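Long-range contacts in regulatory protein RapF (Bacillus subtilis, PDB 4I9E), which inhibits the transcription factor ComA by binding its DNA-binding domain, thereby regulating genetic competence, and is itself bound by the Phr peptide PhrF: residues L263-F268 / V300-E305; M223-Y228 / A252-S257. All coordinates share one frame; numbering follows the deposited sequence.

Contact 1: residues L263-F268 / V300-E305; sequences LPQAYF and VIYLSE. With GLC (alpha-D-glucopyranose), chain C.
Tyr302 stands between a helix and a sugar: one face of its ring lies against the backbone of Pro264 and Gln265, while glucose approaches obliquely from the other side of the ring plane. Gln265 CA sits 3.6 Å above the first face, nearer the ring's border than its centre, and GLC O5 lies 3.4 Å from Tyr302 CE2. At the base of the ring, Pro264 CB packs on Tyr302 CB at 3.9 Å. The side chain of Gln265 runs extended with CG anti to the backbone N (chi1 -168°), which carries its amide past the phenol to the glucose, where OE1 comes within 3.3 Å of GLC C1. Phe268, one turn on from Pro264 and Gln265, flanks the tyrosine, its CB 3.8 Å from Tyr302 CE1 and the two ring planes inclined at 55°. The edge of Phe268 points at the Glu305 carbonyl, CE1 to O 3.3 Å, while Glu305 OE1 lies over a face of that ring. An alanine at Tyr302 would remove the phenol ring and is likely to leave a gap between Pro264, Phe268 and the glucose. Asp337 and the N-terminal Gly1 hydrogen-bond the sugar. The two short segments run nearly parallel, 25° apart, with helix 280-297 between them in the chain, as expected for the first helices of successive helical hairpins in a tetratricopeptide-repeat solenoid.

Contact 2: residues M223-Y228 / A252-S257; sequences MGRTLY and AVFEES
The Phe254 ring carries Gly224 on one face: the CA of the glycine stands 4.1 Å from the ring centroid and 27° off its normal, a CH-pi contact. Leu263 and Ala266 of helix 263-277 touch the phenylalanine from the other side of the ring plane. Arg225 N approaches the ring obliquely, 3.5 Å from Phe254 CZ, and Gly224 C is nearer still to Phe254 CZ, at 3.3 Å. On the side of helix 220-236 the ring therefore rests mainly on main chain. A beta carbon on Gly224 would lie only 2.8 Å from Phe254 CE1, so the bare CA is what lets the ring come this close. The guanidinium plane of Arg225 is almost perpendicular to the ring, and the arginine meets it through the aliphatic CG.

Beside this pair Val253 packs with its two methyls. CG1, anti to the backbone N (chi1 169°), faces the start of the opposing segment, 3.9 Å from Gly224 N and close to Met223 CB. CG2 takes the other direction and meets Leu227 CD1 at 4.1 Å, the two side chains crossing at about a right angle. The CB of Tyr228 points toward 252-257, but its ring turns to Phe247, farther back on the same helix 240-256. Leu227 and Met223 also touch the preceding helix 200-216, so the same segment packs on both neighbours.

Both segments belong to the predicted fourth TPR, and the two short helical segments run roughly antiparallel, at 156°, their axes approaching to 9.1 Å. No hydrogen bond or salt bridge joins them. The contact thus depends on the fit of an aromatic ring to a glycine backbone and of a branched side chain to its apolar neighbours, so shape rather than polar pairing probably sets the spacing here.

Contacts 1 and 2 are consecutive layers of one solenoid, their centres 16 Å apart, joined where helix 240-256 gives way to helix 263-277. Leu263 CD2 packs on Phe254 CB at 3.6 Å, and a probable hydrogen bond links Tyr267 OH to Glu255 OE1 at 2.7 Å. A second, weak one runs from Gln265 NE2 to Tyr228 OH, 3.2 Å, tying the residue that reaches glucose in contact 1 to the first helix of contact 2. The bound fructose lies near both: the nearest side-chain atoms of Gln265 and of Arg225 each lie about 4 Å from it, whereas the side chain of Arg225 stays about 8 Å from the glucose, nearest atoms.

Contact 1: residues L263-F268 / V300-E305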
loop_
_atom_site.group_PDB
_atom_site.type_symbol
_atom_site.label_atom_id
_atom_site.label_comp_id
_atom_site.label_asym_id
_atom_site.label_seq_id
_atom_site.Cartn_x
_atom_site.Cartn_y
_atom_site.Cartn_z
ATOM N N LEU A 263 -20.530 -13.646 -17.192
ATOM C CA LEU A 263 -21.029 -15.047 -16.954
ATOM C C LEU A 263 -20.030 -16.204 -16.720
ATOM O O LEU A 263 -20.279 -17.041 -15.853
ATOM C CB LEU A 263 -22.110 -15.441 -17.964
ATOM C CG LEU A 263 -23.437 -14.734 -17.679
ATOM C CD1 LEU A 263 -24.212 -14.770 -18.943
ATOM C CD2 LEU A 263 -24.218 -15.362 -16.574
ATOM N N PRO A 264 -18.911 -16.259 -17.467
ATOM C CA PRO A 264 -17.903 -17.275 -17.096
ATOM C C PRO A 264 -17.432 -17.231 -15.631
ATOM O O PRO A 264 -17.394 -18.284 -14.988
ATOM C CB PRO A 264 -16.728 -16.977 -18.055
ATOM C CG PRO A 264 -17.397 -16.377 -19.273
ATOM C CD PRO A 264 -18.479 -15.484 -18.661
ATOM N N GLN A 265 -17.050 -16.048 -15.115
ATOM C CA GLN A 265 -16.735 -15.888 -13.677
ATOM C C GLN A 265 -17.952 -16.153 -12.784
ATOM O O GLN A 265 -17.810 -16.830 -11.762
ATOM C CB GLN A 265 -16.160 -14.494 -13.345
ATOM C CG GLN A 265 -15.519 -14.343 -11.911
ATOM C CD GLN A 265 -15.020 -12.895 -11.559
ATOM O OE1 GLN A 265 -14.879 -12.006 -12.421
ATOM N NE2 GLN A 265 -14.768 -12.678 -10.293
ATOM N N ALA A 266 -19.122 -15.607 -13.141
ATOM C CA ALA A 266 -20.346 -15.851 -12.386
ATOM C C ALA A 266 -20.642 -17.357 -12.180
ATOM O O ALA A 266 -21.271 -17.749 -11.153
ATOM C CB ALA A 266 -21.578 -15.101 -13.011
ATOM N N TYR A 267 -20.177 -18.200 -13.110
ATOM C CA TYR A 267 -20.415 -19.647 -13.045
ATOM C C TYR A 267 -19.302 -20.409 -12.347
ATOM O O TYR A 267 -19.497 -21.538 -11.850
ATOM C CB TYR A 267 -20.728 -20.232 -14.449
ATOM C CG TYR A 267 -22.209 -20.233 -14.799
ATOM C CD1 TYR A 267 -22.783 -19.177 -15.492
ATOM C CD2 TYR A 267 -23.044 -21.282 -14.389
ATOM C CE1 TYR A 267 -24.170 -19.163 -15.785
ATOM C CE2 TYR A 267 -24.409 -21.271 -14.662
ATOM C CZ TYR A 267 -24.969 -20.209 -15.363
ATOM O OH TYR A 267 -26.335 -20.214 -15.662
ATOM N N PHE A 268 -18.148 -19.777 -12.238
ATOM C CA PHE A 268 -16.975 -20.487 -11.737
ATOM C C PHE A 268 -16.959 -20.968 -10.235
ATOM O O PHE A 268 -16.687 -22.134 -9.966
ATOM C CB PHE A 268 -15.689 -19.780 -12.128
ATOM C CG PHE A 268 -14.477 -20.555 -11.742
ATOM C CD1 PHE A 268 -13.964 -21.547 -12.606
ATOM C CD2 PHE A 268 -13.855 -20.339 -10.494
ATOM C CE1 PHE A 268 -12.868 -22.286 -12.244
ATOM C CE2 PHE A 268 -12.761 -21.080 -10.110
ATOM C CZ PHE A 268 -12.242 -22.057 -10.996
ATOM N N VAL A 300 -9.987 -17.201 -22.629
ATOM C CA VAL A 300 -8.813 -18.055 -22.492
ATOM C C VAL A 300 -8.606 -18.445 -21.023
ATOM O O VAL A 300 -8.406 -19.619 -20.712
ATOM C CB VAL A 300 -7.546 -17.301 -23.012
ATOM C CG1 VAL A 300 -6.297 -18.138 -22.884
ATOM C CG2 VAL A 300 -7.748 -16.830 -24.476
ATOM N N ILE A 301 -8.665 -17.456 -20.133
ATOM C CA ILE A 301 -8.371 -17.670 -18.737
ATOM C C ILE A 301 -9.441 -18.530 -18.096
ATOM O O ILE A 301 -9.096 -19.504 -17.420
ATOM C CB ILE A 301 -8.135 -16.336 -17.954
ATOM C CG1 ILE A 301 -6.825 -15.695 -18.420
ATOM C CG2 ILE A 301 -8.032 -16.621 -16.437
ATOM C CD1 ILE A 301 -6.688 -14.204 -18.081
ATOM N N TYR A 302 -10.722 -18.195 -18.296
ATOM C CA TYR A 302 -11.762 -19.093 -17.789
ATOM C C TYR A 302 -11.884 -20.503 -18.434
ATOM O O TYR A 302 -12.237 -21.446 -17.753
ATOM C CB TYR A 302 -13.092 -18.382 -17.609
ATOM C CG TYR A 302 -13.111 -17.590 -16.307
ATOM C CD1 TYR A 302 -13.136 -18.251 -15.073
ATOM C CD2 TYR A 302 -13.049 -16.189 -16.296
ATOM C CE1 TYR A 302 -13.139 -17.532 -13.854
ATOM C CE2 TYR A 302 -13.062 -15.466 -15.083
ATOM C CZ TYR A 302 -13.097 -16.142 -13.878
ATOM O OH TYR A 302 -13.103 -15.465 -12.680
ATOM N N LEU A 303 -11.551 -20.664 -19.710
ATOM C CA LEU A 303 -11.545 -21.980 -20.328
ATOM C C LEU A 303 -10.554 -22.787 -19.544
ATOM O O LEU A 303 -10.842 -23.890 -19.083
ATOM C CB LEU A 303 -11.057 -21.892 -21.793
ATOM C CG LEU A 303 -11.874 -22.102 -23.081
ATOM C CD1 LEU A 303 -13.384 -21.806 -22.939
ATOM C CD2 LEU A 303 -11.238 -21.294 -24.251
ATOM N N SER A 304 -9.372 -22.217 -19.383
ATOM C CA SER A 304 -8.283 -22.885 -18.711
ATOM C C SER A 304 -8.638 -23.289 -17.252
ATOM O O SER A 304 -8.262 -24.381 -16.787
ATOM C CB SER A 304 -7.073 -21.943 -18.741
ATOM O OG SER A 304 -5.901 -22.611 -18.331
ATOM N N GLU A 305 -9.345 -22.386 -16.560
ATOM C CA GLU A 305 -9.783 -22.550 -15.170
ATOM C C GLU A 305 -10.931 -23.542 -14.974
ATOM O O GLU A 305 -10.918 -24.284 -14.022
ATOM C CB GLU A 305 -10.107 -21.181 -14.523
ATOM C CG GLU A 305 -8.836 -20.434 -14.269
ATOM C CD GLU A 305 -8.986 -19.095 -13.586
ATOM O OE1 GLU A 305 -10.062 -18.721 -13.036
ATOM O OE2 GLU A 305 -7.940 -18.425 -13.562
HETATM C C1 GLC C . -11.669 -11.932 -12.977
HETATM C C2 GLC C . -11.366 -12.792 -11.734
HETATM C C3 GLC C . -9.981 -13.427 -11.826
HETATM C C4 GLC C . -9.734 -14.023 -13.247
HETATM C C5 GLC C . -10.038 -13.018 -14.378
HETATM C C6 GLC C . -9.900 -13.638 -15.740
HETATM O O2 GLC C . -11.558 -12.056 -10.495
HETATM O O3 GLC C . -9.855 -14.442 -10.820
HETATM O O4 GLC C . -8.388 -14.480 -13.367
HETATM O O5 GLC C . -11.392 -12.569 -14.254
HETATM O O6 GLC C . -9.755 -12.635 -16.728
#

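Contact 2: residues M223-Y228 / A252-S257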
loop_
_atom_site.group_PDB
_atom_site.type_symbol
_atom_site.label_atom_id
_atom_site.label_comp_id
_atom_site.label_asym_id
_atom_site.label_seq_id
_atom_site.Cartn_x
_atom_site.Cartn_y
_atom_site.Cartn_z
ATOM N N MET A 223 -25.891 -4.687 -9.868
ATOM C CA MET A 223 -26.649 -5.617 -9.017
ATOM C C MET A 223 -25.996 -6.993 -8.976
ATOM O O MET A 223 -25.811 -7.564 -7.916
ATOM C CB MET A 223 -28.085 -5.753 -9.501
ATOM C CG MET A 223 -28.979 -4.606 -9.077
ATOM S SD MET A 223 -30.724 -4.872 -9.502
ATOM C CE MET A 223 -30.765 -4.159 -11.119
ATOM N N GLY A 224 -25.599 -7.483 -10.141
ATOM C CA GLY A 224 -24.990 -8.808 -10.274
ATOM C C GLY A 224 -23.577 -8.919 -9.753
ATOM O O GLY A 224 -23.184 -9.941 -9.194
ATOM N N ARG A 225 -22.805 -7.862 -9.943
ATOM C CA ARG A 225 -21.455 -7.823 -9.445
ATOM C C ARG A 225 -21.371 -7.877 -7.915
ATOM O O ARG A 225 -20.546 -8.578 -7.378
ATOM C CB ARG A 225 -20.767 -6.587 -9.984
ATOM C CG ARG A 225 -20.271 -6.809 -11.386
ATOM C CD ARG A 225 -19.306 -5.740 -11.732
ATOM N NE ARG A 225 -19.215 -5.672 -13.180
ATOM C CZ ARG A 225 -18.089 -5.775 -13.884
ATOM N NH1 ARG A 225 -16.910 -5.934 -13.273
ATOM N NH2 ARG A 225 -18.169 -5.718 -15.215
ATOM N N THR A 226 -22.265 -7.146 -7.250
ATOM C CA THR A 226 -22.318 -7.057 -5.804
ATOM C C THR A 226 -22.855 -8.356 -5.191
ATOM O O THR A 226 -22.312 -8.842 -4.182
ATOM C CB THR A 226 -23.161 -5.843 -5.313
ATOM O OG1 THR A 226 -24.453 -5.911 -5.899
ATOM C CG2 THR A 226 -22.567 -4.545 -5.729
ATOM N N LEU A 227 -23.906 -8.923 -5.791
ATOM C CA LEU A 227 -24.379 -10.256 -5.447
ATOM C C LEU A 227 -23.250 -11.237 -5.490
ATOM O O LEU A 227 -22.992 -11.917 -4.515
ATOM C CB LEU A 227 -25.505 -10.689 -6.388
ATOM C CG LEU A 227 -26.815 -9.943 -6.111
ATOM C CD1 LEU A 227 -27.882 -10.284 -7.148
ATOM C CD2 LEU A 227 -27.274 -10.255 -4.706
ATOM N N TYR A 228 -22.544 -11.285 -6.612
ATOM C CA TYR A 228 -21.400 -12.173 -6.781
ATOM C C TYR A 228 -20.356 -11.935 -5.704
ATOM O O TYR A 228 -19.825 -12.880 -5.100
ATOM C CB TYR A 228 -20.764 -11.987 -8.164
ATOM C CG TYR A 228 -19.476 -12.799 -8.281
ATOM C CD1 TYR A 228 -19.494 -14.099 -8.806
ATOM C CD2 TYR A 228 -18.232 -12.265 -7.823
ATOM C CE1 TYR A 228 -18.316 -14.871 -8.867
ATOM C CE2 TYR A 228 -17.066 -13.040 -7.899
ATOM C CZ TYR A 228 -17.125 -14.347 -8.408
ATOM O OH TYR A 228 -15.973 -15.087 -8.497
ATOM N N ALA A 252 -28.648 -15.162 -12.302
ATOM C CA ALA A 252 -29.938 -14.817 -12.873
ATOM C C ALA A 252 -29.941 -13.381 -13.432
ATOM O O ALA A 252 -30.378 -13.150 -14.551
ATOM C CB ALA A 252 -31.021 -15.027 -11.856
ATOM N N VAL A 253 -29.418 -12.418 -12.671
ATOM C CA VAL A 253 -29.325 -11.028 -13.124
ATOM C C VAL A 253 -28.537 -10.870 -14.443
ATOM O O VAL A 253 -29.016 -10.267 -15.430
ATOM C CB VAL A 253 -28.717 -10.119 -12.012
ATOM C CG1 VAL A 253 -28.356 -8.747 -12.551
ATOM C CG2 VAL A 253 -29.672 -9.982 -10.854
ATOM N N PHE A 254 -27.320 -11.409 -14.443
ATOM C CA PHE A 254 -26.472 -11.365 -15.601
ATOM C C PHE A 254 -27.150 -11.945 -16.845
ATOM O O PHE A 254 -27.030 -11.383 -17.929
ATOM C CB PHE A 254 -25.161 -12.101 -15.327
ATOM C CG PHE A 254 -24.229 -11.367 -14.412
ATOM C CD1 PHE A 254 -23.968 -10.001 -14.598
ATOM C CD2 PHE A 254 -23.590 -12.035 -13.366
ATOM C CE1 PHE A 254 -23.091 -9.317 -13.737
ATOM C CE2 PHE A 254 -22.708 -11.354 -12.496
ATOM C CZ PHE A 254 -22.459 -10.024 -12.684
ATOM N N GLU A 255 -27.839 -13.067 -16.669
ATOM C CA GLU A 255 -28.495 -13.783 -17.751
ATOM C C GLU A 255 -29.732 -13.057 -18.256
ATOM O O GLU A 255 -29.841 -12.801 -19.466
ATOM C CB GLU A 255 -28.836 -15.214 -17.320
ATOM C CG GLU A 255 -27.599 -16.063 -17.191
ATOM C CD GLU A 255 -27.884 -17.506 -16.998
ATOM O OE1 GLU A 255 -27.036 -18.318 -17.383
ATOM O OE2 GLU A 255 -28.938 -17.838 -16.459
ATOM N N GLU A 256 -30.628 -12.691 -17.335
ATOM C CA GLU A 256 -31.829 -11.921 -17.673
ATOM C C GLU A 256 -31.493 -10.633 -18.418
ATOM O O GLU A 256 -32.308 -10.115 -19.174
ATOM C CB GLU A 256 -32.622 -11.553 -16.425
ATOM C CG GLU A 256 -33.263 -12.730 -15.674
ATOM C CD GLU A 256 -34.193 -12.249 -14.534
ATOM O OE1 GLU A 256 -34.095 -12.793 -13.397
ATOM O OE2 GLU A 256 -35.021 -11.325 -14.792
ATOM N N SER A 257 -30.286 -10.120 -18.218
ATOM C CA SER A 257 -29.923 -8.879 -18.852
ATOM C C SER A 257 -28.915 -9.117 -19.969
ATOM O O SER A 257 -28.442 -8.182 -20.610
ATOM C CB SER A 257 -29.396 -7.921 -17.794
ATOM O OG SER A 257 -29.652 -6.580 -18.163
#